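Local coordinates for protein FMN reductase [NAD(P)H] (Bacillus subtilis, PDB 1ZCH) that uses NADH or NADPH to reduce flavin mononucleotide, nitroaromatic compounds, quinones, chromates and azo dyes, working as an FMN-containing homodimer, at residues R15-E20 against G160-H165; Q45-T50 against C80-R85; G65-I70 against I135-G140. All coordinates share one frame; numbering follows the deposited sequence.

How the interactions relate
From the N terminus, the chain first reaches residues 15-20, between helices 3-9 and 24-36; interaction 1 joins them to 160-165, at the end of strand 155-164, closing the widest loop of the three. Both other contacts nest inside it. Interaction 2 pairs strand 46-51, outermost in this chain's part of the sheet, with the end of strand 75-82 and the start of helix 84-94. Interaction 3 sets the start of helix 68-72 against the turn after strand 131-135. Interactions 2 and 3 cross along the chain. Interactions 1 and 3 touch, packing Val162 against Ile70, and share the FMN; interaction 2, touching neither, reaches the same sheet, where strand 75-82 lies beside 155-164.

Interaction 1 of 3, residues R15-E20 against G160-H165; sequences RSYTDE and GLVIGH. With FMN (flavin mononucleotide), chain D.
Tyr17 lays its ring along the end of strand 155-164. With CG anti to the carbonyl carbon (chi1 -64°), Tyr17 CD1 comes 3.5 Å from Gly164 C, and the ring edge faces the peptide there. A side chain on Gly164 would run into CD1. On the other flank of the ring, Tyr17 CE2 reaches Val162 CG1 at 3.6 Å. Thr18 N then gives a nearly straight hydrogen bond of 2.9 Å to His165 O. In one of two Glu20 conformers, and so not as a settled feature, the carboxylate stacks on the His165 imidazole with the planes 4° apart and Glu20 OE2 3.3 Å from His165 NE2. That pair is not hydrogen-bonded; NE2 has a weak bond to Pro21 O. One water accepts from His165 N and donates to Thr18 O and Glu20 O, while Thr18 OG1 accepts from Glu20 N in an ST turn. Arg15, an FMN-binding residue, turns the other way: its NE and NH2 grip FMN O2 and N1, at 2.7 and 3.1 Å, so loop and strand end meet beside the cofactor. Tyr17 and Arg15 pack on Trp69 of helix 68-72, and Val162 on Ile70 of that helix and on Val133 and Ile135 of strand 131-135.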
loop_
_atom_site.group_PDB
_atom_site.type_symbol
_atom_site.label_atom_id
_atom_site.label_comp_id
_atom_site.label_asym_id
_atom_site.label_seq_id
_atom_site.Cartn_x
_atom_site.Cartn_y
_atom_site.Cartn_z
ATOM N N ARG A 15 -14.781 -6.050 -13.754
ATOM C CA ARG A 15 -14.874 -4.913 -14.671
ATOM C C ARG A 15 -16.220 -4.838 -15.391
ATOM O O ARG A 15 -16.381 -4.088 -16.358
ATOM C CB ARG A 15 -13.740 -4.958 -15.696
ATOM C CG ARG A 15 -12.356 -4.812 -15.081
ATOM C CD ARG A 15 -11.277 -4.692 -16.145
ATOM N NE ARG A 15 -9.949 -4.562 -15.548
ATOM C CZ ARG A 15 -9.237 -5.578 -15.068
ATOM N NH1 ARG A 15 -9.715 -6.816 -15.117
ATOM N NH2 ARG A 15 -8.046 -5.351 -14.528
ATOM N N SER A 16 -17.176 -5.630 -14.919
ATOM C CA SER A 16 -18.528 -5.648 -15.470
ATOM C C SER A 16 -19.455 -5.521 -14.269
ATOM O O SER A 16 -19.500 -6.415 -13.419
ATOM C CB SER A 16 -18.800 -6.961 -16.206
ATOM O OG SER A 16 -20.128 -6.987 -16.706
ATOM N N TYR A 17 -20.187 -4.412 -14.202
ATOM C CA TYR A 17 -21.084 -4.140 -13.081
ATOM C C TYR A 17 -22.544 -3.919 -13.464
ATOM O O TYR A 17 -22.851 -3.522 -14.587
ATOM C CB TYR A 17 -20.593 -2.896 -12.336
ATOM C CG TYR A 17 -19.232 -3.055 -11.701
ATOM C CD1 TYR A 17 -19.102 -3.574 -10.414
ATOM C CD2 TYR A 17 -18.071 -2.704 -12.394
ATOM C CE1 TYR A 17 -17.851 -3.739 -9.827
ATOM C CE2 TYR A 17 -16.812 -2.866 -11.816
ATOM C CZ TYR A 17 -16.712 -3.384 -10.531
ATOM O OH TYR A 17 -15.476 -3.531 -9.942
ATOM N N THR A 18 -23.438 -4.178 -12.511
ATOM C CA THR A 18 -24.864 -3.961 -12.720
ATOM C C THR A 18 -25.108 -2.513 -12.301
ATOM O O THR A 18 -24.170 -1.809 -11.916
ATOM C CB THR A 18 -25.728 -4.879 -11.831
ATOM O OG1 THR A 18 -25.601 -4.476 -10.460
ATOM C CG2 THR A 18 -25.288 -6.330 -11.970
ATOM N N ASP A 19 -26.359 -2.074 -12.364
ATOM C CA ASP A 19 -26.699 -0.706 -11.997
ATOM C C ASP A 19 -27.174 -0.620 -10.549
ATOM O O ASP A 19 -27.604 0.439 -10.092
ATOM C CB ASP A 19 -27.789 -0.178 -12.932
ATOM C CG ASP A 19 -29.099 -0.926 -12.780
ATOM O OD1 ASP A 19 -29.074 -2.175 -12.749
ATOM O OD2 ASP A 19 -30.157 -0.267 -12.697
ATOM N N GLU A 20 -27.090 -1.736 -9.832
ATOM C CA GLU A 20 -27.519 -1.793 -8.436
ATOM C C GLU A 20 -26.678 -0.833 -7.601
ATOM O O GLU A 20 -25.452 -0.817 -7.705
ATOM C CB GLU A 20 -27.357 -3.217 -7.890
ATOM C CG GLU A 20 -28.183 -3.517 -6.640
ATOM C CD GLU A 20 -27.812 -4.841 -5.989
ATOM O OE1 GLU A 20 -27.469 -5.794 -6.719
ATOM O OE2 GLU A 20 -27.877 -4.935 -4.745
ATOM N N GLY A 160 -7.445 4.854 -7.928
ATOM C CA GLY A 160 -8.871 4.864 -7.703
ATOM C C GLY A 160 -9.256 3.436 -7.383
ATOM O O GLY A 160 -8.429 2.521 -7.471
ATOM N N LEU A 161 -10.499 3.240 -6.973
ATOM C CA LEU A 161 -10.998 1.907 -6.692
ATOM C C LEU A 161 -12.463 1.919 -7.088
ATOM O O LEU A 161 -13.265 2.650 -6.511
ATOM C CB LEU A 161 -10.870 1.545 -5.208
ATOM C CG LEU A 161 -11.342 0.116 -4.881
ATOM C CD1 LEU A 161 -10.436 -0.910 -5.586
ATOM C CD2 LEU A 161 -11.328 -0.108 -3.375
ATOM N N VAL A 162 -12.788 1.130 -8.102
ATOM C CA VAL A 162 -14.157 1.022 -8.572
ATOM C C VAL A 162 -14.868 0.034 -7.651
ATOM O O VAL A 162 -14.299 -0.991 -7.281
ATOM C CB VAL A 162 -14.192 0.499 -10.029
ATOM C CG1 VAL A 162 -15.625 0.216 -10.454
ATOM C CG2 VAL A 162 -13.558 1.524 -10.961
ATOM N N ILE A 163 -16.098 0.354 -7.264
ATOM C CA ILE A 163 -16.875 -0.526 -6.399
ATOM C C ILE A 163 -18.319 -0.607 -6.893
ATOM O O ILE A 163 -18.921 0.405 -7.265
ATOM C CB ILE A 163 -16.876 -0.032 -4.929
ATOM C CG1 ILE A 163 -15.440 0.034 -4.400
ATOM C CG2 ILE A 163 -17.705 -0.980 -4.061
ATOM C CD1 ILE A 163 -15.336 0.499 -2.956
ATOM N N GLY A 164 -18.864 -1.819 -6.904
ATOM C CA GLY A 164 -20.233 -2.009 -7.348
ATOM C C GLY A 164 -20.629 -3.471 -7.295
ATOM O O GLY A 164 -19.840 -4.320 -6.884
ATOM N N HIS A 165 -21.857 -3.770 -7.705
ATOM C CA HIS A 165 -22.336 -5.145 -7.715
ATOM C C HIS A 165 -21.916 -5.790 -9.038
ATOM O O HIS A 165 -22.176 -5.258 -10.115
ATOM C CB HIS A 165 -23.859 -5.156 -7.531
ATOM C CG HIS A 165 -24.290 -4.674 -6.178
ATOM N ND1 HIS A 165 -24.226 -5.467 -5.054
ATOM C CD2 HIS A 165 -24.717 -3.460 -5.756
ATOM C CE1 HIS A 165 -24.594 -4.764 -3.996
ATOM N NE2 HIS A 165 -24.897 -3.542 -4.396
HETATM N N1 FMN D . -7.174 -2.473 -13.841
HETATM C C2 FMN D . -7.756 -1.730 -14.802
HETATM O O2 FMN D . -8.592 -2.178 -15.541
HETATM N N3 FMN D . -7.414 -0.347 -15.000
HETATM C C4 FMN D . -6.465 0.299 -14.199
HETATM O O4 FMN D . -6.204 1.471 -14.406
HETATM C C4A FMN D . -5.835 -0.495 -13.137
HETATM N N5 FMN D . -4.889 0.075 -12.323
HETATM C C5A FMN D . -4.453 -0.647 -11.226
HETATM C C6 FMN D . -3.618 0.033 -10.276
HETATM C C7 FMN D . -3.176 -0.597 -9.116
HETATM C C7M FMN D . -2.350 0.182 -8.112
HETATM C C8 FMN D . -3.530 -2.007 -8.861
HETATM C C8M FMN D . -3.117 -2.724 -7.601
HETATM C C9 FMN D . -4.326 -2.712 -9.807
HETATM C C9A FMN D . -4.805 -2.045 -10.984
HETATM N N10 FMN D . -5.715 -2.662 -11.965
HETATM C C10 FMN D . -6.248 -1.920 -12.988
HETATM C "C1'" FMN D . -6.089 -4.106 -11.802
HETATM C "C2'" FMN D . -4.948 -5.078 -12.255
HETATM O "O2'" FMN D . -4.960 -5.148 -13.687
HETATM C "C3'" FMN D . -5.228 -6.447 -11.616
HETATM O "O3'" FMN D . -5.155 -6.299 -10.184
HETATM C "C4'" FMN D . -4.186 -7.504 -12.056
HETATM O "O4'" FMN D . -4.263 -7.754 -13.463
HETATM C "C5'" FMN D . -4.434 -8.773 -11.253
HETATM O "O5'" FMN D . -5.798 -9.412 -11.681
HETATM P P FMN D . -6.848 -9.599 -10.575
HETATM O O1P FMN D . -6.473 -10.717 -9.726
HETATM O O2P FMN D . -8.122 -9.884 -11.206
HETATM O O3P FMN D . -6.962 -8.395 -9.761
HETATM O O HOH W 1 -23.453 -1.954 -8.971
#

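Interaction 2 of 3, residues Q45-T50 against C80-R85; sequences QVTVIT and CADFNR
Thr47 and Cys80 form an antiparallel hydrogen-bonded pair, Thr47 N giving to Cys80 O and Cys80 N to Thr47 O, both at 2.9 Å. The next pair, Val46 with Ala81, is non-hydrogen-bonded, and beyond it Asp82 N gives to Gln45 O.

The side-chain polar network centres on Thr47 OG1, which sits anti to its carbonyl carbon (chi1 -74°). It donates to Asp82 OD2 at 2.6 Å and accepts from Arg85 NH1 at 2.7 Å. Arg85 NH2 meanwhile gives a bond of 2.8 Å to Val46 O, tilted out of the guanidinium plane, and also reaches Gln44 O. The Asp82 carboxylate lies over one face of this guanidinium, so the two attract by charge, without an N-H aimed at the oxygen.

Here strand 75-82 runs into helix 84-94, and the far oxygen, Asp82 OD1, takes the backbone N-H groups of Asn84 and Arg85 as an Asx turn and Asx motif at the helix start. An alanine in place of Asp82 would probably leave those two N-H groups and the Thr47 hydroxyl without their acceptor and deprive the buried Arg85 of the charge lying over its guanidinium. Tyr187 of the second subunit also bonds to OD2, and Val48, Ile49 and Thr50 continue the sheet as a parallel ladder with that subunit.

The main apolar contact is CH-pi: Gln45 CG lies over one face of the Phe83 ring, 3.9 Å from its centroid. The amide beyond it bonds through OE1 to Tyr228 of the second subunit and through NE2 to Asp113.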
loop_
_atom_site.group_PDB
_atom_site.type_symbol
_atom_site.label_atom_id
_atom_site.label_comp_id
_atom_site.label_asym_id
_atom_site.label_seq_id
_atom_site.Cartn_x
_atom_site.Cartn_y
_atom_site.Cartn_z
ATOM N N GLN A 45 -1.748 9.130 6.603
ATOM C CA GLN A 45 -1.399 9.899 5.418
ATOM C C GLN A 45 -2.124 9.527 4.120
ATOM O O GLN A 45 -1.530 9.540 3.037
ATOM C CB GLN A 45 0.120 9.837 5.208
ATOM C CG GLN A 45 0.923 10.753 6.139
ATOM C CD GLN A 45 1.333 10.122 7.470
ATOM O OE1 GLN A 45 1.799 10.823 8.369
ATOM N NE2 GLN A 45 1.184 8.804 7.594
ATOM N N VAL A 46 -3.407 9.203 4.229
ATOM C CA VAL A 46 -4.203 8.856 3.060
ATOM C C VAL A 46 -5.602 9.451 3.196
ATOM O O VAL A 46 -6.163 9.522 4.292
ATOM C CB VAL A 46 -4.295 7.305 2.867
ATOM C CG1 VAL A 46 -4.835 6.643 4.121
ATOM C CG2 VAL A 46 -5.187 6.973 1.669
ATOM N N THR A 47 -6.142 9.920 2.079
ATOM C CA THR A 47 -7.484 10.484 2.061
ATOM C C THR A 47 -8.256 9.748 0.980
ATOM O O THR A 47 -7.702 9.410 -0.067
ATOM C CB THR A 47 -7.457 11.999 1.756
ATOM O OG1 THR A 47 -6.978 12.697 2.912
ATOM C CG2 THR A 47 -8.852 12.515 1.394
ATOM N N VAL A 48 -9.529 9.481 1.250
ATOM C CA VAL A 48 -10.373 8.786 0.294
ATOM C C VAL A 48 -11.502 9.705 -0.139
ATOM O O VAL A 48 -12.272 10.179 0.695
ATOM C CB VAL A 48 -11.001 7.517 0.906
ATOM C CG1 VAL A 48 -11.851 6.802 -0.147
ATOM C CG2 VAL A 48 -9.910 6.585 1.428
ATOM N N ILE A 49 -11.584 9.972 -1.437
ATOM C CA ILE A 49 -12.657 10.807 -1.962
ATOM C C ILE A 49 -13.683 9.837 -2.548
ATOM O O ILE A 49 -13.344 9.026 -3.410
ATOM C CB ILE A 49 -12.175 11.738 -3.107
ATOM C CG1 ILE A 49 -10.951 12.552 -2.673
ATOM C CG2 ILE A 49 -13.318 12.669 -3.522
ATOM C CD1 ILE A 49 -11.216 13.551 -1.571
ATOM N N THR A 50 -14.921 9.902 -2.067
ATOM C CA THR A 50 -15.976 9.035 -2.580
ATOM C C THR A 50 -16.734 9.829 -3.628
ATOM O O THR A 50 -17.260 10.909 -3.340
ATOM C CB THR A 50 -16.964 8.611 -1.469
ATOM O OG1 THR A 50 -16.270 7.839 -0.483
ATOM C CG2 THR A 50 -18.098 7.764 -2.053
ATOM N N CYS A 80 -5.729 9.045 -2.116
ATOM C CA CYS A 80 -4.685 10.051 -2.281
ATOM C C CYS A 80 -3.719 10.064 -1.112
ATOM O O CYS A 80 -4.118 9.844 0.029
ATOM C CB CYS A 80 -5.299 11.454 -2.364
ATOM S SG CYS A 80 -6.631 11.677 -3.555
ATOM N N ALA A 81 -2.448 10.323 -1.401
ATOM C CA ALA A 81 -1.457 10.464 -0.345
ATOM C C ALA A 81 -1.849 11.839 0.196
ATOM O O ALA A 81 -2.180 12.735 -0.587
ATOM C CB ALA A 81 -0.053 10.504 -0.935
ATOM N N ASP A 82 -1.817 12.020 1.512
ATOM C CA ASP A 82 -2.227 13.297 2.089
ATOM C C ASP A 82 -1.310 13.801 3.198
ATOM O O ASP A 82 -1.207 13.184 4.259
ATOM C CB ASP A 82 -3.658 13.171 2.639
ATOM C CG ASP A 82 -4.254 14.509 3.073
ATOM O OD1 ASP A 82 -3.550 15.314 3.717
ATOM O OD2 ASP A 82 -5.446 14.745 2.786
ATOM N N PHE A 83 -0.633 14.916 2.938
ATOM C CA PHE A 83 0.230 15.539 3.937
ATOM C C PHE A 83 -0.316 16.941 4.210
ATOM O O PHE A 83 0.366 17.794 4.786
ATOM C CB PHE A 83 1.685 15.595 3.448
ATOM C CG PHE A 83 2.469 14.345 3.750
ATOM C CD1 PHE A 83 3.190 14.228 4.933
ATOM C CD2 PHE A 83 2.446 13.263 2.870
ATOM C CE1 PHE A 83 3.881 13.049 5.243
ATOM C CE2 PHE A 83 3.130 12.080 3.168
ATOM C CZ PHE A 83 3.847 11.974 4.356
ATOM N N ASN A 84 -1.559 17.174 3.786
ATOM C CA ASN A 84 -2.212 18.466 4.019
ATOM C C ASN A 84 -2.660 18.522 5.480
ATOM O O ASN A 84 -2.523 19.550 6.146
ATOM C CB ASN A 84 -3.421 18.651 3.093
ATOM C CG ASN A 84 -4.180 19.940 3.379
ATOM O OD1 ASN A 84 -3.586 21.018 3.459
ATOM N ND2 ASN A 84 -5.495 19.836 3.532
ATOM N N ARG A 85 -3.204 17.421 5.989
ATOM C CA ARG A 85 -3.600 17.413 7.393
ATOM C C ARG A 85 -2.336 17.602 8.239
ATOM O O ARG A 85 -2.378 18.220 9.301
ATOM C CB ARG A 85 -4.310 16.102 7.758
ATOM C CG ARG A 85 -5.761 16.028 7.268
ATOM C CD ARG A 85 -6.468 14.785 7.822
ATOM N NE ARG A 85 -5.861 13.570 7.294
ATOM C CZ ARG A 85 -6.279 12.941 6.201
ATOM N NH1 ARG A 85 -7.323 13.405 5.524
ATOM N NH2 ARG A 85 -5.627 11.872 5.763
#

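Interaction 3 of 3, residues G65-I70 against I135-G140; sequences GGQPWI and IGAVRG. With FMN (flavin mononucleotide), chain D.
Gln67 reaches out between Ile135, Ala137 and the flavin, and its course from CB to the amide shows how one side chain reads a ring edge. CB lies over one face of the Trp69 indole, 3.4 Å above its plane. CG stands anti to the carbonyl carbon (chi1 -61°), and the extended chain carries CD to the pyrimidine end of FMN. Here, in the flavin pocket of this nitroreductase-family protein, the amide of an experimentally established FMN-binding residue splits its duties. OE1 accepts from FMN N3 at 2.7 Å and takes a weak bond from Trp69 NE1, while touching the methyl Ile135 CD1 at 3.5 Å. NE2 donates to FMN O4 at 3.2 Å and also to Ala64 O, and it rests against Ala137 CB at 3.4 Å.

Ile135 CD1 also meets the edge of the indole, close to its plane, and Ile70 and Ile135 approach tip to tip, with Ile70 CD1 4.0 Å from Ile135 CG1. The following residue, Gly136, gives its backbone N-H to FMN N5 at 2.7 Å; a side chain there would clash with FMN C6.

With N3 as donor and O4 as acceptor, the flavin edge matches the amide in only one sense, a match that the Ala64 carbonyl reinforces at NE2. The N-H presented to N5, the atom that accepts hydride in flavoenzymes, is likely to draw electron density from it and so favour reduction of the oxidised ring.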
loop_
_atom_site.group_PDB
_atom_site.type_symbol
_atom_site.label_atom_id
_atom_site.label_comp_id
_atom_site.label_asym_id
_atom_site.label_seq_id
_atom_site.Cartn_x
_atom_site.Cartn_y
_atom_site.Cartn_z
ATOM N N GLY A 65 -8.290 7.453 -19.039
ATOM C CA GLY A 65 -8.123 6.709 -20.275
ATOM C C GLY A 65 -9.410 6.101 -20.797
ATOM O O GLY A 65 -9.384 5.220 -21.656
ATOM N N GLY A 66 -10.536 6.568 -20.274
ATOM C CA GLY A 66 -11.819 6.054 -20.715
ATOM C C GLY A 66 -12.016 4.578 -20.432
ATOM O O GLY A 66 -12.010 3.756 -21.347
ATOM N N GLN A 67 -12.182 4.241 -19.157
ATOM C CA GLN A 67 -12.403 2.860 -18.745
ATOM C C GLN A 67 -13.877 2.755 -18.365
ATOM O O GLN A 67 -14.298 3.238 -17.312
ATOM C CB GLN A 67 -11.489 2.518 -17.564
ATOM C CG GLN A 67 -10.010 2.652 -17.915
ATOM C CD GLN A 67 -9.088 2.141 -16.825
ATOM O OE1 GLN A 67 -9.249 1.025 -16.336
ATOM N NE2 GLN A 67 -8.105 2.952 -16.451
ATOM N N PRO A 68 -14.680 2.106 -19.223
ATOM C CA PRO A 68 -16.124 1.913 -19.051
ATOM C C PRO A 68 -16.644 1.440 -17.696
ATOM O O PRO A 68 -17.746 1.824 -17.294
ATOM C CB PRO A 68 -16.481 0.956 -20.189
ATOM C CG PRO A 68 -15.224 0.181 -20.387
ATOM C CD PRO A 68 -14.174 1.255 -20.315
ATOM N N TRP A 69 -15.875 0.614 -16.993
ATOM C CA TRP A 69 -16.324 0.124 -15.696
ATOM C C TRP A 69 -16.413 1.228 -14.643
ATOM O O TRP A 69 -17.164 1.106 -13.678
ATOM C CB TRP A 69 -15.427 -1.026 -15.215
ATOM C CG TRP A 69 -13.981 -0.895 -15.583
ATOM C CD1 TRP A 69 -12.989 -0.315 -14.842
ATOM C CD2 TRP A 69 -13.361 -1.371 -16.783
ATOM N NE1 TRP A 69 -11.787 -0.405 -15.507
ATOM C CE2 TRP A 69 -11.987 -1.047 -16.701
ATOM C CE3 TRP A 69 -13.833 -2.041 -17.922
ATOM C CZ2 TRP A 69 -11.078 -1.374 -17.714
ATOM C CZ3 TRP A 69 -12.928 -2.365 -18.929
ATOM C CH2 TRP A 69 -11.567 -2.029 -18.817
ATOM N N ILE A 70 -15.660 2.308 -14.834
ATOM C CA ILE A 70 -15.696 3.433 -13.904
ATOM C C ILE A 70 -17.051 4.128 -14.056
ATOM O O ILE A 70 -17.710 4.459 -13.067
ATOM C CB ILE A 70 -14.568 4.452 -14.205
ATOM C CG1 ILE A 70 -13.204 3.815 -13.924
ATOM C CG2 ILE A 70 -14.752 5.713 -13.359
ATOM C CD1 ILE A 70 -12.020 4.710 -14.254
ATOM N N ILE A 135 -7.695 1.559 -10.017
ATOM C CA ILE A 135 -7.458 2.335 -11.229
ATOM C C ILE A 135 -6.199 3.186 -11.068
ATOM O O ILE A 135 -6.248 4.296 -10.544
ATOM C CB ILE A 135 -8.651 3.273 -11.548
ATOM C CG1 ILE A 135 -9.935 2.455 -11.754
ATOM C CG2 ILE A 135 -8.338 4.105 -12.788
ATOM C CD1 ILE A 135 -9.921 1.555 -12.982
ATOM N N GLY A 136 -5.068 2.658 -11.522
ATOM C CA GLY A 136 -3.824 3.398 -11.412
ATOM C C GLY A 136 -3.729 4.504 -12.444
ATOM O O GLY A 136 -2.896 5.406 -12.323
ATOM N N ALA A 137 -4.595 4.441 -13.453
ATOM C CA ALA A 137 -4.607 5.430 -14.526
ATOM C C ALA A 137 -4.956 6.844 -14.066
ATOM O O ALA A 137 -4.889 7.785 -14.856
ATOM C CB ALA A 137 -5.564 4.988 -15.628
ATOM N N VAL A 138 -5.338 7.001 -12.800
ATOM C CA VAL A 138 -5.648 8.334 -12.295
ATOM C C VAL A 138 -4.374 9.176 -12.320
ATOM O O VAL A 138 -4.429 10.404 -12.275
ATOM C CB VAL A 138 -6.197 8.301 -10.846
ATOM C CG1 VAL A 138 -7.541 7.590 -10.820
ATOM C CG2 VAL A 138 -5.200 7.615 -9.911
ATOM N N ARG A 139 -3.223 8.509 -12.392
ATOM C CA ARG A 139 -1.954 9.220 -12.429
ATOM C C ARG A 139 -1.593 9.682 -13.846
ATOM O O ARG A 139 -0.552 10.306 -14.048
ATOM C CB ARG A 139 -0.828 8.341 -11.865
ATOM C CG ARG A 139 -1.033 7.927 -10.406
ATOM C CD ARG A 139 0.297 7.643 -9.708
ATOM N NE ARG A 139 0.968 6.437 -10.190
ATOM C CZ ARG A 139 0.797 5.221 -9.675
ATOM N NH1 ARG A 139 -0.034 5.039 -8.655
ATOM N NH2 ARG A 139 1.474 4.188 -10.164
ATOM N N GLY A 140 -2.462 9.387 -14.812
ATOM C CA GLY A 140 -2.215 9.771 -16.196
ATOM C C GLY A 140 -2.464 11.242 -16.487
ATOM O O GLY A 140 -1.728 11.861 -17.254
HETATM N N1 FMN D . -7.174 -2.473 -13.841
HETATM C C2 FMN D . -7.756 -1.730 -14.802
HETATM O O2 FMN D . -8.592 -2.178 -15.541
HETATM N N3 FMN D . -7.414 -0.347 -15.000
HETATM C C4 FMN D . -6.465 0.299 -14.199
HETATM O O4 FMN D . -6.204 1.471 -14.406
HETATM C C4A FMN D . -5.835 -0.495 -13.137
HETATM N N5 FMN D . -4.889 0.075 -12.323
HETATM C C5A FMN D . -4.453 -0.647 -11.226
HETATM C C6 FMN D . -3.618 0.033 -10.276
HETATM C C7 FMN D . -3.176 -0.597 -9.116
HETATM C C7M FMN D . -2.350 0.182 -8.112
HETATM C C8 FMN D . -3.530 -2.007 -8.861
HETATM C C8M FMN D . -3.117 -2.724 -7.601
HETATM C C9 FMN D . -4.326 -2.712 -9.807
HETATM C C9A FMN D . -4.805 -2.045 -10.984
HETATM N N10 FMN D . -5.715 -2.662 -11.965
HETATM C C10 FMN D . -6.248 -1.920 -12.988
HETATM C "C1'" FMN D . -6.089 -4.106 -11.802
HETATM C "C2'" FMN D . -4.948 -5.078 -12.255
HETATM O "O2'" FMN D . -4.960 -5.148 -13.687
HETATM C "C3'" FMN D . -5.228 -6.447 -11.616
HETATM O "O3'" FMN D . -5.155 -6.299 -10.184
HETATM C "C4'" FMN D . -4.186 -7.504 -12.056
HETATM O "O4'" FMN D . -4.263 -7.754 -13.463
HETATM C "C5'" FMN D . -4.434 -8.773 -11.253
HETATM O "O5'" FMN D . -5.798 -9.412 -11.681
HETATM P P FMN D . -6.848 -9.599 -10.575
HETATM O O1P FMN D . -6.473 -10.717 -9.726
HETATM O O2P FMN D . -8.122 -9.884 -11.206
HETATM O O3P FMN D . -6.962 -8.395 -9.761
#